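PDB 3F42: nucleoid-associated protein HP_0035 from Helicobacter pylori, which probably binds DNA as a homodimer and alters its conformation, and may take part in nucleoid organisation, DNA protection and control of gene expression. Local coordinates for residues Gln21-Ser33 / Met39-Val51. Sequence-based numbering, arbitrary orientation. Where two conformers were deposited one is given.
Sequences QLEEKNKDTIHTS and MVSVSFNGLGELV. With EDO (1,2-ethanediol), chain D.
Two backbone amides grip OD1 of Asn45, the residue whose CB rests against the carbonyl O of Lys27: Leu47 N, at 2.9 Å, and Glu49 N reach it from opposite faces of the amide plane. The first bond makes an Asx turn, for which asparagine's short side chain is apt; with CG between backbone N and carbonyl carbon (chi1 70°), the amide turns back to meet both N-H groups. Asn45 ND2 meanwhile donates to Glu49 OE1 (3.0 Å), so bonds at both ends fix the amide's rotation. Asn45 to Gly48 form a type I turn, whose last residue, Gly48, has a positive phi (90°) that suits glycine. Gly46 N gives a weak, bent bond (2.9 Å) to Asn26 O near the end of helix 5-27. The Leu47 side chain lies aslant those of Lys27 and Glu23, CD1 3.8 Å from Lys27 CG and CD2 against the Glu23 carboxylate. That carboxylate accepts from Asn26 ND2 through OE1 (2.8 Å), while OE2 is salt-bridged to Arg85 of helix 63-93. Strands 30-35 and 40-45 form an antiparallel hairpin within the three-stranded sheet of this YbaB/EbfC protein, and the turn leads on to strand 50-55. His31 N meets Phe44 O at 2.8 Å, almost straight (174°), and Ser33 pairs likewise with Val42. Phe44 suits the buried sheet face toward helix 63-93, where its ring meets Tyr78; on the opposite face the short polar side chains of Thr32 and Ser43 are hydrogen-bonded, OG1 to OG, at 3.1 Å.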
ATOM      1  N   GLN A  21       6.428  -0.494 -10.150  1.00 24.90           N
ATOM      2  CA  GLN A  21       6.846  -1.100 -11.413  1.00 25.78           C
ATOM      3  C   GLN A  21       6.094  -0.515 -12.608  1.00 24.94           C
ATOM      4  O   GLN A  21       6.700  -0.215 -13.668  1.00 24.89           O
ATOM      5  CB  GLN A  21       6.657  -2.604 -11.352  1.00 27.21           C
ATOM      6  CG  GLN A  21       7.694  -3.257 -10.444  1.00 30.28           C
ATOM      7  CD  GLN A  21       7.723  -4.754 -10.581  1.00 34.49           C
ATOM      8  OE1 GLN A  21       6.689  -5.411 -10.567  1.00 37.05           O
ATOM      9  NE2 GLN A  21       8.922  -5.308 -10.703  1.00 38.73           N
ATOM     10  N   LEU A  22       4.793  -0.336 -12.431  1.00 23.97           N
ATOM     11  CA  LEU A  22       3.973   0.317 -13.434  1.00 23.94           C
ATOM     12  C   LEU A  22       4.328   1.766 -13.661  1.00 23.28           C
ATOM     13  O   LEU A  22       4.296   2.221 -14.822  1.00 23.46           O
ATOM     14  CB  LEU A  22       2.481   0.173 -13.135  1.00 23.04           C
ATOM     15  CG  LEU A  22       1.930  -1.257 -13.251  1.00 25.37           C
ATOM     16  CD1 LEU A  22       0.510  -1.292 -12.691  1.00 25.50           C
ATOM     17  CD2 LEU A  22       1.950  -1.747 -14.696  1.00 24.98           C
ATOM     18  N   GLU A  23       4.630   2.503 -12.591  1.00 22.39           N
ATOM     19  CA  GLU A  23       4.980   3.909 -12.754  1.00 23.71           C
ATOM     20  C   GLU A  23       6.286   4.053 -13.541  1.00 24.05           C
ATOM     21  O   GLU A  23       6.432   4.984 -14.354  1.00 22.90           O
ATOM     22  CB  GLU A  23       5.107   4.676 -11.430  1.00 24.30           C
ATOM     23  CG  GLU A  23       3.834   5.200 -10.793  1.00 26.28           C
ATOM     24  CD  GLU A  23       3.047   6.221 -11.667  1.00 24.50           C
ATOM     25  OE1 GLU A  23       2.794   5.926 -12.864  1.00 22.38           O
ATOM     26  OE2 GLU A  23       2.653   7.273 -11.125  1.00 21.46           O
ATOM     27  N   GLU A  24       7.246   3.166 -13.290  1.00 23.51           N
ATOM     28  CA  GLU A  24       8.492   3.199 -14.078  0.50 24.08           C
ATOM     29  C   GLU A  24       8.223   2.960 -15.574  1.00 23.51           C
ATOM     30  O   GLU A  24       8.768   3.676 -16.437  1.00 23.35           O
ATOM     31  CB  GLU A  24       9.582   2.262 -13.508  0.50 24.78           C
ATOM     32  CG  GLU A  24       9.324   0.771 -13.630  0.50 27.83           C
ATOM     33  CD  GLU A  24      10.563  -0.082 -13.357  0.50 30.71           C
ATOM     34  OE1 GLU A  24      10.679  -0.635 -12.237  0.50 32.76           O
ATOM     35  OE2 GLU A  24      11.416  -0.202 -14.264  0.50 29.61           O
ATOM     36  N   LYS A  25       7.368   1.986 -15.888  1.00 22.56           N
ATOM     37  CA  LYS A  25       6.961   1.722 -17.260  1.00 23.16           C
ATOM     38  C   LYS A  25       6.239   2.947 -17.839  1.00 23.03           C
ATOM     39  O   LYS A  25       6.493   3.337 -18.966  1.00 22.04           O
ATOM     40  CB  LYS A  25       6.054   0.500 -17.306  1.00 23.40           C
ATOM     41  CG  LYS A  25       5.655   0.063 -18.675  1.00 28.72           C
ATOM     42  CD  LYS A  25       5.168  -1.362 -18.600  1.00 33.69           C
ATOM     43  CE  LYS A  25       5.261  -2.085 -19.935  1.00 35.09           C
ATOM     44  NZ  LYS A  25       4.832  -3.513 -19.674  1.00 38.13           N
ATOM     45  N   ASN A  26       5.327   3.539 -17.067  1.00 22.15           N
ATOM     46  CA  ASN A  26       4.619   4.724 -17.552  1.00 22.58           C
ATOM     47  C   ASN A  26       5.606   5.841 -17.902  1.00 22.44           C
ATOM     48  O   ASN A  26       5.431   6.532 -18.911  1.00 21.44           O
ATOM     49  CB  ASN A  26       3.661   5.271 -16.504  1.00 22.57           C
ATOM     50  CG  ASN A  26       2.460   4.405 -16.313  1.00 25.71           C
ATOM     51  OD1 ASN A  26       2.038   3.683 -17.229  1.00 25.90           O
ATOM     52  ND2 ASN A  26       1.889   4.451 -15.105  1.00 24.35           N
ATOM     53  N   LYS A  27       6.610   6.034 -17.048  1.00 21.69           N
ATOM     54  CA  LYS A  27       7.561   7.129 -17.240  1.00 22.88           C
ATOM     55  C   LYS A  27       8.316   6.946 -18.581  1.00 22.48           C
ATOM     56  O   LYS A  27       8.653   7.913 -19.281  1.00 22.53           O
ATOM     57  CB  LYS A  27       8.545   7.184 -16.072  1.00 23.21           C
ATOM     58  CG  LYS A  27       9.451   8.413 -16.113  1.00 27.95           C
ATOM     59  CD  LYS A  27      10.487   8.333 -15.067  1.00 33.26           C
ATOM     60  CE  LYS A  27      11.397   9.552 -15.170  1.00 36.03           C
ATOM     61  NZ  LYS A  27      11.984   9.777 -13.820  1.00 39.71           N
ATOM     62  N   ASP A  28       8.510   5.695 -18.961  1.00 21.05           N
ATOM     63  CA  ASP A  28       9.161   5.340 -20.233  1.00 21.84           C
ATOM     64  C   ASP A  28       8.267   5.366 -21.480  1.00 22.33           C
ATOM     65  O   ASP A  28       8.746   5.120 -22.590  1.00 24.91           O
ATOM     66  CB  ASP A  28       9.753   3.951 -20.082  1.00 22.60           C
ATOM     67  CG  ASP A  28      11.237   3.965 -20.024  1.00 22.72           C
ATOM     68  OD1 ASP A  28      11.871   5.056 -20.170  1.00 21.76           O
ATOM     69  OD2 ASP A  28      11.771   2.849 -19.859  1.00 26.61           O
ATOM     70  N   THR A  29       6.983   5.666 -21.332  1.00 20.49           N
ATOM     71  CA  THR A  29       6.050   5.606 -22.453  1.00 20.82           C
ATOM     72  C   THR A  29       5.857   7.020 -22.970  1.00 21.66           C
ATOM     73  O   THR A  29       5.537   7.903 -22.179  1.00 23.48           O
ATOM     74  CB  THR A  29       4.725   4.962 -22.007  1.00 22.56           C
ATOM     75  OG1 THR A  29       5.012   3.633 -21.485  1.00 22.28           O
ATOM     76  CG2 THR A  29       3.743   4.855 -23.156  1.00 26.29           C
ATOM     77  N   ILE A  30       6.001   7.238 -24.277  1.00 17.82           N
ATOM     78  CA  ILE A  30       5.793   8.614 -24.844  1.00 18.12           C
ATOM     79  C   ILE A  30       4.485   8.687 -25.617  1.00 18.59           C
ATOM     80  O   ILE A  30       4.211   7.798 -26.435  1.00 18.31           O
ATOM     81  CB  ILE A  30       6.946   8.980 -25.810  1.00 17.42           C
ATOM     82  CG1 ILE A  30       8.280   8.858 -25.084  1.00 17.24           C
ATOM     83  CG2 ILE A  30       6.770  10.429 -26.417  1.00 18.32           C
ATOM     84  CD1 ILE A  30       9.525   8.960 -26.061  1.00 21.39           C
ATOM     85  N   HIS A  31       3.688   9.738 -25.364  1.00 19.98           N
ATOM     86  CA  HIS A  31       2.447   9.994 -26.113  1.00 21.85           C
ATOM     87  C   HIS A  31       2.598  11.349 -26.790  1.00 20.33           C
ATOM     88  O   HIS A  31       2.872  12.326 -26.127  1.00 20.23           O
ATOM     89  CB  HIS A  31       1.209  10.050 -25.184  1.00 24.01           C
ATOM     90  CG  HIS A  31      -0.072  10.364 -25.918  1.00 30.44           C
ATOM     91  ND1 HIS A  31      -0.569  11.651 -26.048  1.00 37.26           N
ATOM     92  CD2 HIS A  31      -0.944   9.564 -26.577  1.00 31.87           C
ATOM     93  CE1 HIS A  31      -1.681  11.622 -26.764  1.00 34.17           C
ATOM     94  NE2 HIS A  31      -1.929  10.371 -27.099  1.00 33.87           N
ATOM     95  N   THR A  32       2.361  11.395 -28.095  1.00 20.26           N
ATOM     96  CA  THR A  32       2.501  12.663 -28.868  1.00 19.76           C
ATOM     97  C   THR A  32       1.145  13.111 -29.400  1.00 19.59           C
ATOM     98  O   THR A  32       0.404  12.310 -29.956  1.00 21.20           O
ATOM     99  CB  THR A  32       3.501  12.457 -30.004  1.00 20.56           C
ATOM    100  OG1 THR A  32       4.746  12.094 -29.400  1.00 20.38           O
ATOM    101  CG2 THR A  32       3.703  13.742 -30.858  1.00 21.10           C
ATOM    102  N   SER A  33       0.839  14.385 -29.218  1.00 19.76           N
ATOM    103  CA  SER A  33      -0.394  14.993 -29.755  1.00 19.93           C
ATOM    104  C   SER A  33      -0.005  16.151 -30.664  1.00 19.50           C
ATOM    105  O   SER A  33       0.883  16.926 -30.313  1.00 20.36           O
ATOM    106  CB  SER A  33      -1.253  15.527 -28.612  1.00 20.32           C
ATOM    107  OG  SER A  33      -1.795  14.441 -27.842  1.00 22.81           O
HETATM  108  N   MSE A  39       1.505  21.769 -37.118  1.00 20.73           N
HETATM  109  CA  MSE A  39       2.424  22.862 -36.766  0.70 20.92           C
HETATM  110  C   MSE A  39       2.739  22.932 -35.280  1.00 21.16           C
HETATM  111  O   MSE A  39       3.670  23.620 -34.872  1.00 20.96           O
HETATM  112  CB  MSE A  39       1.879  24.212 -37.240  0.70 21.86           C
HETATM  113  CG  MSE A  39       1.767  24.304 -38.739  0.70 22.81           C
HETATM  114 SE   MSE A  39       1.280  26.110 -39.274  0.50 33.06          SE
HETATM  115  CE  MSE A  39      -0.536  26.187 -38.600  0.70 27.42           C
ATOM    116  N   VAL A  40       1.931  22.240 -34.470  1.00 19.89           N
ATOM    117  CA  VAL A  40       2.231  22.126 -33.035  1.00 19.73           C
ATOM    118  C   VAL A  40       2.348  20.645 -32.709  1.00 19.62           C
ATOM    119  O   VAL A  40       1.505  19.871 -33.121  1.00 18.74           O
ATOM    120  CB  VAL A  40       1.140  22.785 -32.170  1.00 20.07           C
ATOM    121  CG1 VAL A  40       1.295  22.408 -30.679  1.00 20.53           C
ATOM    122  CG2 VAL A  40       1.175  24.306 -32.303  1.00 20.92           C
ATOM    123  N   SER A  41       3.385  20.265 -31.957  1.00 18.52           N
ATOM    124  CA  SER A  41       3.526  18.897 -31.489  1.00 19.40           C
ATOM    125  C   SER A  41       3.881  18.971 -30.018  1.00 19.33           C
ATOM    126  O   SER A  41       4.804  19.727 -29.634  1.00 20.57           O
ATOM    127  CB  SER A  41       4.630  18.177 -32.239  1.00 20.29           C
ATOM    128  OG  SER A  41       4.594  16.798 -31.891  1.00 21.54           O
ATOM    129  N   VAL A  42       3.190  18.174 -29.212  1.00 17.93           N
ATOM    130  CA  VAL A  42       3.557  18.055 -27.790  1.00 17.89           C
ATOM    131  C   VAL A  42       3.758  16.594 -27.451  1.00 17.36           C
ATOM    132  O   VAL A  42       3.077  15.741 -27.998  1.00 19.46           O
ATOM    133  CB  VAL A  42       2.555  18.697 -26.826  1.00 17.27           C
ATOM    134  CG1 VAL A  42       2.438  20.194 -27.148  1.00 20.62           C
ATOM    135  CG2 VAL A  42       1.174  17.995 -26.932  1.00 19.42           C
ATOM    136  N   SER A  43       4.729  16.319 -26.593  1.00 17.66           N
ATOM    137  CA  SER A  43       4.946  14.943 -26.132  1.00 17.11           C
ATOM    138  C   SER A  43       4.913  14.889 -24.609  1.00 15.73           C
ATOM    139  O   SER A  43       5.605  15.645 -23.924  1.00 17.49           O
ATOM    140  CB  SER A  43       6.298  14.407 -26.617  1.00 18.14           C
ATOM    141  OG  SER A  43       6.317  14.380 -28.030  1.00 20.09           O
ATOM    142  N   PHE A  44       4.163  13.915 -24.111  1.00 17.24           N
ATOM    143  CA  PHE A  44       4.080  13.643 -22.692  1.00 17.67           C
ATOM    144  C   PHE A  44       4.636  12.274 -22.404  1.00 18.44           C
ATOM    145  O   PHE A  44       4.482  11.353 -23.221  1.00 19.71           O
ATOM    146  CB  PHE A  44       2.621  13.607 -22.270  1.00 17.87           C
ATOM    147  CG  PHE A  44       1.938  14.962 -22.296  1.00 17.85           C
ATOM    148  CD1 PHE A  44       2.007  15.791 -21.183  1.00 21.06           C
ATOM    149  CD2 PHE A  44       1.217  15.391 -23.423  1.00 19.19           C
ATOM    150  CE1 PHE A  44       1.376  17.035 -21.164  1.00 21.29           C
ATOM    151  CE2 PHE A  44       0.566  16.656 -23.404  1.00 17.07           C
ATOM    152  CZ  PHE A  44       0.658  17.464 -22.262  1.00 19.22           C
ATOM    153  N   ASN A  45       5.188  12.116 -21.213  1.00 17.36           N
ATOM    154  CA  ASN A  45       5.382  10.745 -20.734  1.00 17.26           C
ATOM    155  C   ASN A  45       4.121  10.247 -20.024  1.00 16.75           C
ATOM    156  O   ASN A  45       3.145  10.991 -19.848  1.00 18.15           O
ATOM    157  CB  ASN A  45       6.665  10.626 -19.902  1.00 15.62           C
ATOM    158  CG  ASN A  45       6.589  11.328 -18.549  1.00 16.96           C
ATOM    159  OD1 ASN A  45       5.510  11.600 -17.994  1.00 16.78           O
ATOM    160  ND2 ASN A  45       7.763  11.642 -18.008  1.00 18.66           N
ATOM    161  N   GLY A  46       4.130   8.978 -19.620  1.00 17.21           N
ATOM    162  CA  GLY A  46       2.950   8.366 -19.051  1.00 18.08           C
ATOM    163  C   GLY A  46       2.682   8.775 -17.620  1.00 17.86           C
ATOM    164  O   GLY A  46       1.674   8.359 -17.033  1.00 18.30           O
ATOM    165  N   LEU A  47       3.542   9.622 -17.064  1.00 17.98           N
ATOM    166  CA  LEU A  47       3.251  10.267 -15.767  1.00 17.87           C
ATOM    167  C   LEU A  47       2.500  11.568 -16.008  1.00 18.94           C
ATOM    168  O   LEU A  47       2.022  12.202 -15.065  1.00 18.44           O
ATOM    169  CB  LEU A  47       4.538  10.600 -15.001  1.00 18.21           C
ATOM    170  CG  LEU A  47       5.471   9.414 -14.764  1.00 18.23           C
ATOM    171  CD1 LEU A  47       6.703   9.859 -13.940  1.00 19.91           C
ATOM    172  CD2 LEU A  47       4.735   8.310 -14.030  1.00 19.38           C
ATOM    173  N   GLY A  48       2.401  11.985 -17.256  1.00 17.53           N
ATOM    174  CA  GLY A  48       1.760  13.276 -17.585  1.00 17.43           C
ATOM    175  C   GLY A  48       2.688  14.468 -17.610  1.00 17.70           C
ATOM    176  O   GLY A  48       2.245  15.619 -17.754  1.00 21.03           O
ATOM    177  N   GLU A  49       3.978  14.226 -17.483  1.00 17.78           N
ATOM    178  CA  GLU A  49       4.997  15.286 -17.656  1.00 17.83           C
ATOM    179  C   GLU A  49       5.196  15.625 -19.130  1.00 18.82           C
ATOM    180  O   GLU A  49       5.243  14.736 -20.012  1.00 19.44           O
ATOM    181  CB  GLU A  49       6.328  14.829 -17.045  1.00 19.41           C
ATOM    182  CG  GLU A  49       6.138  14.561 -15.533  1.00 22.22           C
ATOM    183  CD  GLU A  49       7.277  13.828 -14.831  1.00 28.85           C
ATOM    184  OE1 GLU A  49       8.102  13.177 -15.491  1.00 24.45           O
ATOM    185  OE2 GLU A  49       7.280  13.873 -13.573  1.00 33.47           O
ATOM    186  N   LEU A  50       5.260  16.913 -19.402  1.00 19.07           N
ATOM    187  CA  LEU A  50       5.471  17.396 -20.760  1.00 18.27           C
ATOM    188  C   LEU A  50       6.972  17.320 -21.008  1.00 18.53           C
ATOM    189  O   LEU A  50       7.750  17.960 -20.292  1.00 20.36           O
ATOM    190  CB  LEU A  50       4.933  18.830 -20.855  1.00 17.35           C
ATOM    191  CG  LEU A  50       5.067  19.462 -22.228  1.00 19.70           C
ATOM    192  CD1 LEU A  50       4.249  18.691 -23.272  1.00 19.46           C
ATOM    193  CD2 LEU A  50       4.556  20.924 -22.095  1.00 20.65           C
ATOM    194  N   VAL A  51       7.367  16.542 -22.021  1.00 19.17           N
ATOM    195  CA  VAL A  51       8.798  16.247 -22.247  1.00 19.79           C
ATOM    196  C   VAL A  51       9.342  16.832 -23.539  1.00 20.31           C
ATOM    197  O   VAL A  51      10.577  16.978 -23.693  1.00 20.89           O
ATOM    198  CB  VAL A  51       9.083  14.720 -22.153  1.00 19.97           C
ATOM    199  CG1 VAL A  51       8.711  14.226 -20.702  1.00 22.37           C
ATOM    200  CG2 VAL A  51       8.300  13.940 -23.162  1.00 20.67           C
TER
HETATM  201  C1  EDO D 103       3.747  14.729 -11.140  1.00 48.58           C
HETATM  202  O1  EDO D 103       4.237  13.769 -12.085  1.00 50.60           O
HETATM  203  C2  EDO D 103       4.201  16.110 -11.600  1.00 48.98           C
HETATM  204  O2  EDO D 103       5.546  16.104 -12.127  1.00 49.66           O
HETATM  205  O   HOH W   1       9.765  12.160 -13.540  1.00 49.14           O